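Local coordinates for immunity 23 family protein (Burkholderia dolosa AU0158, PDB 5FFP), which probably acts as the immunity protein of a contact-dependent growth inhibition system, protecting the cell against the matching CDI toxin, at residues 99-104 / 110-115; 47-52 / 150-155; 31-36 / 123-128. One frame throughout, in Å; residues are numbered along the deposited sequence.

Interaction 1: 99-104 / 110-115; sequences LVSAES and YYIFLV
Leu-99 and Phe-113 form a single beta bridge, with CA atoms 4.4 Å apart. The bridge lays residues 99-101 along the outer edge of strand 110-117, an end strand of a three-stranded antiparallel sheet. The chain then enters helix 103-108, with Ala-102 at its N-cap, and comes back as the strand itself. Leu-99 has CG anti to the backbone N (chi1 -178°), and this carries CD1 back over the strand. There CD1 lies 3.9 Å from CE1 of Phe-113 and also meets the edge of the Tyr-111 ring near its plane. The second subunit joins this patch: Ala-91 of that subunit packs on Leu-99, and the carbonyl of its Gly-90 takes a hydrogen bond from the Tyr-111 hydroxyl.

Val-100 makes the main backbone bond. Its N donates to Ile-112 O at 2.7 Å, and the N-H points almost straight at the oxygen (172°). The two methyls of Val-100 divide the strand between them. The side chains of Val-100 and Ile-112 cross at about a right angle, with the CG2 methyls of the two in contact. CG1 of Val-100 lies 3.7 Å from Leu-114 CB. The carbonyl of Val-100 is turned away from the strand and accepts a hydrogen bond from the Tyr-31 hydroxyl.

Ser-101 replaces a further step of backbone pairing with its side chain. Its N makes a weak second bond to Ile-112 O, so that oxygen has one strong and one weak donor. Its hydroxyl sits beside the backbone N and works in both directions. OG accepts a weak bond from Ile-112 N at 2.9 Å. It also donates to Tyr-110 O over the same 2.9 Å, arriving 32° out of the plane of that carbonyl.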
# COMPACT_ATOMS: atom_id res chain seq x y z
N LEU A 99 8.29 7.69 5.50
CA LEU A 99 8.75 6.72 6.48
C LEU A 99 10.26 6.55 6.43
O LEU A 99 10.81 6.31 5.37
CB LEU A 99 8.09 5.38 6.20
CG LEU A 99 8.44 4.27 7.18
CD1 LEU A 99 8.01 4.66 8.58
CD2 LEU A 99 7.75 3.00 6.74
N VAL A 100 10.93 6.71 7.58
CA VAL A 100 12.38 6.53 7.64
C VAL A 100 12.86 5.57 8.72
O VAL A 100 14.09 5.45 8.94
CB VAL A 100 13.10 7.88 7.78
CG1 VAL A 100 12.68 8.81 6.65
CG2 VAL A 100 12.82 8.52 9.13
N SER A 101 11.94 4.89 9.41
CA SER A 101 12.36 3.85 10.35
C SER A 101 13.20 2.78 9.65
O SER A 101 12.83 2.31 8.59
CB SER A 101 11.17 3.11 10.97
OG SER A 101 10.14 3.97 11.38
N ALA A 102 14.32 2.41 10.25
CA ALA A 102 14.96 1.15 9.97
C ALA A 102 13.92 0.06 10.12
O ALA A 102 12.92 0.26 10.82
CB ALA A 102 16.10 0.94 10.94
N GLU A 103 14.14 -1.08 9.46
CA GLU A 103 13.21 -2.23 9.47
C GLU A 103 13.06 -2.83 10.86
O GLU A 103 11.97 -3.24 11.25
CB GLU A 103 13.64 -3.37 8.51
CG GLU A 103 13.36 -3.14 7.03
CD GLU A 103 13.71 -4.34 6.12
OE1 GLU A 103 14.09 -4.12 4.93
OE2 GLU A 103 13.61 -5.51 6.58
N SER A 104 14.16 -2.93 11.60
CA SER A 104 14.06 -3.48 12.95
C SER A 104 13.11 -2.62 13.76
O SER A 104 12.32 -3.15 14.53
CB SER A 104 15.45 -3.63 13.60
OG SER A 104 16.23 -2.46 13.45
N TYR A 110 7.71 1.04 15.72
CA TYR A 110 8.09 2.44 15.77
C TYR A 110 8.03 2.94 14.36
O TYR A 110 8.74 2.47 13.49
CB TYR A 110 9.47 2.63 16.36
CG TYR A 110 9.59 2.25 17.83
CD1 TYR A 110 9.17 3.13 18.83
CD2 TYR A 110 10.18 1.05 18.24
CE1 TYR A 110 9.30 2.81 20.18
CE2 TYR A 110 10.32 0.71 19.59
CZ TYR A 110 9.88 1.58 20.55
OH TYR A 110 10.00 1.26 21.89
N TYR A 111 7.13 3.90 14.14
CA TYR A 111 6.96 4.49 12.83
C TYR A 111 7.49 5.90 12.90
O TYR A 111 7.05 6.69 13.73
CB TYR A 111 5.49 4.43 12.42
CG TYR A 111 5.09 2.99 12.10
CD1 TYR A 111 5.47 2.41 10.89
CD2 TYR A 111 4.41 2.20 13.02
CE1 TYR A 111 5.17 1.09 10.61
CE2 TYR A 111 4.09 0.88 12.73
CZ TYR A 111 4.47 0.33 11.52
OH TYR A 111 4.16 -0.98 11.20
N ILE A 112 8.47 6.19 12.06
CA ILE A 112 9.23 7.42 12.19
C ILE A 112 9.30 8.06 10.84
O ILE A 112 9.79 7.45 9.89
CB ILE A 112 10.64 7.11 12.70
CG1 ILE A 112 10.56 6.51 14.11
CG2 ILE A 112 11.49 8.38 12.72
CD1 ILE A 112 11.78 5.71 14.47
N PHE A 113 8.81 9.30 10.75
CA PHE A 113 8.61 9.93 9.47
C PHE A 113 9.45 11.18 9.35
O PHE A 113 9.69 11.86 10.34
CB PHE A 113 7.13 10.27 9.27
CG PHE A 113 6.19 9.08 9.34
CD1 PHE A 113 5.96 8.28 8.22
CD2 PHE A 113 5.50 8.80 10.50
CE1 PHE A 113 5.09 7.21 8.27
CE2 PHE A 113 4.62 7.73 10.57
CZ PHE A 113 4.40 6.93 9.45
N LEU A 114 9.90 11.48 8.13
CA LEU A 114 10.60 12.71 7.84
C LEU A 114 9.68 13.65 7.04
O LEU A 114 9.15 13.26 5.99
CB LEU A 114 11.84 12.41 7.02
CG LEU A 114 12.88 13.52 6.89
CD1 LEU A 114 13.43 13.92 8.25
CD2 LEU A 114 14.02 13.08 5.99
N VAL A 115 9.50 14.88 7.52
CA VAL A 115 8.81 15.94 6.77
C VAL A 115 9.73 17.16 6.69
O VAL A 115 10.23 17.64 7.71
CB VAL A 115 7.51 16.37 7.48
CG1 VAL A 115 6.88 17.57 6.78
CG2 VAL A 115 6.51 15.23 7.57

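Interaction 2: 47-52 / 150-155; sequences VDLSML and DVLAKS
Two helical segments, 47-52 and 150-155, lie side by side and come closest at Leu-49 and Leu-152, with CA atoms 6.7 Å apart. No hydrogen bond crosses between them, and the contact is made by side chains. Leu-49 carries most of it. Its CB points at the other helix, and its CB and its two methyls each meet a different residue there.

CD1 of Leu-49 touches CG1 of Val-151 at 4.1 Å, and the two side chains cross at about a right angle. Val-151 holds CG1 anti to its own backbone N (chi1 175°), which turns this methyl to Leu-49. Leu-152 comes from the next position along the helix. Its side chain and that of Leu-49 run past each other in opposite directions. CD2 of Leu-152 is 3.7 Å from Leu-49 CB and also lies against the carbonyl oxygen of Leu-49, at 3.5 Å. The backbone of the first helix therefore forms part of the packing surface.

The other methyl of Leu-49, CD2, reaches the end of the modelled chain. It lies 3.3 Å from Ser-155 OG. That hydroxyl is folded back along its own helix and donates a 2.7 Å hydrogen bond to Val-151 O, one turn earlier. The bond uses the hydroxyl proton and fixes the rotation of the serine; the methyl lies against OG by packing.

Ser-53 also touches Leu-152, and Ser-3 of strand 2-3 touches Val-151. Elsewhere on helix 45-52, Asp-48 OD2 is hydrogen-bonded to the hydroxyls of Ser-43 and Ser-104. The arrangement is plain helix-helix packing, in which one leucine of helix 45-52 is set against the C-terminal part of helix 143-154.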
# COMPACT_ATOMS: atom_id res chain seq x y z
N VAL A 47 21.25 -5.64 6.73
CA VAL A 47 19.94 -5.52 6.13
C VAL A 47 19.33 -4.18 6.49
O VAL A 47 18.80 -3.52 5.65
CB VAL A 47 18.99 -6.67 6.59
CG1 VAL A 47 17.61 -6.49 5.98
CG2 VAL A 47 19.55 -8.02 6.21
N ASP A 48 19.34 -3.81 7.76
CA ASP A 48 18.92 -2.47 8.14
C ASP A 48 19.69 -1.36 7.37
O ASP A 48 19.07 -0.38 6.89
CB ASP A 48 19.11 -2.25 9.63
CG ASP A 48 17.89 -2.64 10.45
OD1 ASP A 48 16.76 -2.77 9.90
OD2 ASP A 48 18.04 -2.72 11.70
N LEU A 49 21.01 -1.47 7.25
CA LEU A 49 21.79 -0.38 6.65
C LEU A 49 21.51 -0.29 5.16
O LEU A 49 21.28 0.79 4.65
CB LEU A 49 23.30 -0.50 6.94
CG LEU A 49 23.86 0.21 8.21
CD1 LEU A 49 22.95 0.23 9.42
CD2 LEU A 49 25.20 -0.41 8.60
N SER A 50 21.48 -1.43 4.46
CA SER A 50 21.19 -1.38 3.05
C SER A 50 19.78 -0.83 2.75
O SER A 50 19.57 -0.16 1.72
CB SER A 50 21.38 -2.72 2.40
OG SER A 50 20.33 -3.55 2.79
N MSE A 51 18.83 -1.07 3.64
CA MSE A 51 17.49 -0.53 3.49
C MSE A 51 17.37 0.96 3.83
O MSE A 51 16.54 1.68 3.26
CB MSE A 51 16.61 -1.44 4.32
CG MSE A 51 15.30 -0.80 4.78
SE MSE A 51 15.49 0.29 6.45
CE MSE A 51 13.82 1.30 6.17
N LEU A 52 18.17 1.44 4.79
CA LEU A 52 18.23 2.89 5.08
C LEU A 52 18.78 3.62 3.86
O LEU A 52 18.32 4.72 3.53
CB LEU A 52 19.08 3.21 6.30
CG LEU A 52 18.57 2.79 7.67
CD1 LEU A 52 19.63 3.10 8.71
CD2 LEU A 52 17.25 3.46 8.03
N ASP A 150 26.56 8.96 6.90
CA ASP A 150 27.72 8.78 7.77
C ASP A 150 27.75 7.35 8.31
O ASP A 150 28.79 6.68 8.29
CB ASP A 150 27.65 9.79 8.92
CG ASP A 150 28.95 9.91 9.71
OD1 ASP A 150 30.05 9.59 9.19
OD2 ASP A 150 28.86 10.36 10.89
N VAL A 151 26.61 6.87 8.80
CA VAL A 151 26.55 5.48 9.28
C VAL A 151 26.98 4.48 8.19
O VAL A 151 27.68 3.53 8.47
CB VAL A 151 25.16 5.13 9.80
CG1 VAL A 151 25.11 3.65 10.15
CG2 VAL A 151 24.85 5.93 11.04
N LEU A 152 26.59 4.72 6.95
CA LEU A 152 26.96 3.82 5.85
C LEU A 152 28.43 3.91 5.49
O LEU A 152 29.04 2.91 5.14
CB LEU A 152 26.12 4.12 4.61
CG LEU A 152 24.63 3.91 4.83
CD1 LEU A 152 23.83 4.52 3.67
CD2 LEU A 152 24.32 2.44 5.03
N ALA A 153 28.99 5.11 5.57
CA ALA A 153 30.42 5.31 5.31
C ALA A 153 31.29 4.59 6.34
O ALA A 153 32.31 4.03 5.97
CB ALA A 153 30.76 6.79 5.29
N LYS A 154 30.89 4.61 7.61
CA LYS A 154 31.74 4.12 8.70
C LYS A 154 31.72 2.60 8.93
O LYS A 154 32.53 2.07 9.69
CB LYS A 154 31.37 4.82 10.02
CG LYS A 154 31.80 6.28 10.09
CD LYS A 154 31.13 7.04 11.23
CE LYS A 154 31.11 6.26 12.57
NZ LYS A 154 30.51 6.97 13.74
N SER A 155 30.81 1.89 8.27
CA SER A 155 30.61 0.47 8.55
C SER A 155 31.71 -0.47 8.03
O SER A 155 31.84 -0.72 6.84
CB SER A 155 29.23 0.07 8.03
OG SER A 155 28.26 0.88 8.69

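Interaction 3: 31-36 / 123-128; sequences YFMGGK and LIYGFK
The two segments keep their backbones well apart. The closest CA atoms, of Met-33 and Leu-123, are 7.5 Å from each other, and no hydrogen bond joins the segments. Residues 33-36 form a type I' turn, closed by Met-33 N to Lys-36 O and by Lys-36 N to Met-33 O. Gly-34 and Gly-35 occupy its two corners with positive phi angles.

Met-33, present as selenomethionine, bridges the gap. Its CG packs on Leu-123 CD1 at 3.9 Å, and the chain then turns about the CG-SE bond (chi3 -81°). The bend sets CE over one face of the Tyr-125 ring, 4.0 Å from the centroid, in a CH-pi contact. The selenium itself approaches the ring obliquely, in a Met-aromatic contact. This is packing between two antiparallel sheets: the hairpin of strands 26-33 and 36-44 belongs to one, and strand 120-127 to the other. Val-137 and Ile-112, from strands flanking 120-127, also touch Met-33.

Tyr-125 has CG between its backbone N and carbonyl carbon (chi1 60°), which sends the ring out toward the turn. There the aliphatic chain of Lys-36 crosses its outer end, with CD 4.0 Å from OH.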
# COMPACT_ATOMS: atom_id res chain seq x y z
N TYR A 31 17.49 4.93 17.20
CA TYR A 31 17.47 6.33 16.78
C TYR A 31 17.29 7.16 18.07
O TYR A 31 16.37 6.89 18.88
CB TYR A 31 16.24 6.59 15.91
CG TYR A 31 16.29 6.17 14.47
CD1 TYR A 31 17.31 5.38 13.94
CD2 TYR A 31 15.27 6.53 13.64
CE1 TYR A 31 17.32 5.00 12.62
CE2 TYR A 31 15.27 6.14 12.32
CZ TYR A 31 16.30 5.36 11.82
OH TYR A 31 16.27 5.01 10.49
N PHE A 32 18.18 8.13 18.28
CA PHE A 32 17.94 9.22 19.24
C PHE A 32 17.26 10.37 18.49
O PHE A 32 17.73 10.80 17.44
CB PHE A 32 19.23 9.81 19.79
CG PHE A 32 19.87 9.02 20.86
CD1 PHE A 32 19.47 9.17 22.16
CD2 PHE A 32 20.92 8.18 20.57
CE1 PHE A 32 20.08 8.44 23.16
CE2 PHE A 32 21.54 7.43 21.55
CZ PHE A 32 21.12 7.56 22.86
N MSE A 33 16.18 10.87 19.05
CA MSE A 33 15.41 11.93 18.43
C MSE A 33 15.05 12.89 19.54
O MSE A 33 14.35 12.52 20.50
CB MSE A 33 14.19 11.30 17.75
CG MSE A 33 14.55 10.11 16.87
SE MSE A 33 12.89 9.42 16.07
CE MSE A 33 12.26 8.36 17.62
N GLY A 34 15.58 14.11 19.43
CA GLY A 34 15.43 15.16 20.48
C GLY A 34 15.71 14.68 21.87
O GLY A 34 14.98 15.00 22.81
N GLY A 35 16.72 13.82 22.00
CA GLY A 35 17.10 13.22 23.28
C GLY A 35 16.41 11.94 23.67
O GLY A 35 16.86 11.25 24.60
N LYS A 36 15.32 11.60 23.00
CA LYS A 36 14.61 10.37 23.28
C LYS A 36 15.20 9.27 22.43
O LYS A 36 15.66 9.52 21.31
CB LYS A 36 13.12 10.58 22.98
CG LYS A 36 12.25 9.36 23.27
CD LYS A 36 10.78 9.73 23.47
CE LYS A 36 9.92 8.57 23.99
NZ LYS A 36 9.82 7.47 23.01
N LEU A 123 11.40 15.05 12.28
CA LEU A 123 11.12 13.65 12.52
C LEU A 123 9.87 13.60 13.34
O LEU A 123 9.78 14.26 14.38
CB LEU A 123 12.24 12.97 13.28
CG LEU A 123 13.48 12.61 12.49
CD1 LEU A 123 14.48 12.00 13.45
CD2 LEU A 123 13.13 11.64 11.38
N ILE A 124 8.91 12.82 12.88
CA ILE A 124 7.65 12.66 13.58
C ILE A 124 7.52 11.16 13.84
O ILE A 124 7.51 10.37 12.91
CB ILE A 124 6.48 13.17 12.70
CG1 ILE A 124 6.77 14.62 12.27
CG2 ILE A 124 5.13 13.03 13.43
CD1 ILE A 124 5.61 15.36 11.62
N TYR A 125 7.40 10.80 15.10
CA TYR A 125 7.50 9.42 15.53
C TYR A 125 6.41 9.11 16.53
O TYR A 125 5.89 10.00 17.23
CB TYR A 125 8.85 9.19 16.19
CG TYR A 125 9.08 10.07 17.42
CD1 TYR A 125 8.63 9.67 18.68
CD2 TYR A 125 9.73 11.31 17.31
CE1 TYR A 125 8.82 10.46 19.78
CE2 TYR A 125 9.92 12.10 18.43
CZ TYR A 125 9.45 11.68 19.65
OH TYR A 125 9.61 12.44 20.79
N GLY A 126 6.08 7.84 16.61
CA GLY A 126 5.18 7.31 17.63
C GLY A 126 5.24 5.79 17.59
O GLY A 126 5.96 5.22 16.78
N PHE A 127 4.48 5.15 18.46
CA PHE A 127 4.44 3.69 18.52
C PHE A 127 3.06 3.22 18.06
O PHE A 127 2.06 3.58 18.68
CB PHE A 127 4.73 3.23 19.95
CG PHE A 127 4.69 1.73 20.13
CD1 PHE A 127 5.67 0.92 19.56
CD2 PHE A 127 3.68 1.13 20.87
CE1 PHE A 127 5.63 -0.45 19.73
CE2 PHE A 127 3.63 -0.25 21.04
CZ PHE A 127 4.61 -1.04 20.47
N LYS A 128 3.02 2.45 16.98
CA LYS A 128 1.78 1.80 16.51
C LYS A 128 0.69 2.83 16.23
O LYS A 128 0.95 3.82 15.53
CB LYS A 128 1.31 0.74 17.50
CG LYS A 128 2.30 -0.40 17.74
CD LYS A 128 1.97 -1.63 16.90
CE LYS A 128 2.74 -2.84 17.41
NZ LYS A 128 2.18 -4.11 16.87

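Overall arrangement
Along the chain the first halves come in the order 31-36, 47-52, 99-104, and the second halves 110-115, 123-128, 150-155. Interactions 1 and 3 have centres about 9 Å apart and share the three-stranded sheet, where strands 110-117 and 120-127 are neighbours. Interaction 2 lies about 15 Å from interaction 1 and about 19 Å from interaction 3, across the centre of the chain from the latter. Ser-104 joins interaction 1 to Asp-48 of interaction 2. Tyr-31 links interaction 3 to Val-100 and packs on Leu-52. Interaction 3 joins the three-stranded sheet to the four-stranded one, and interaction 2 joins the C-terminal helix to helix 45-52, which follows strand 36-44.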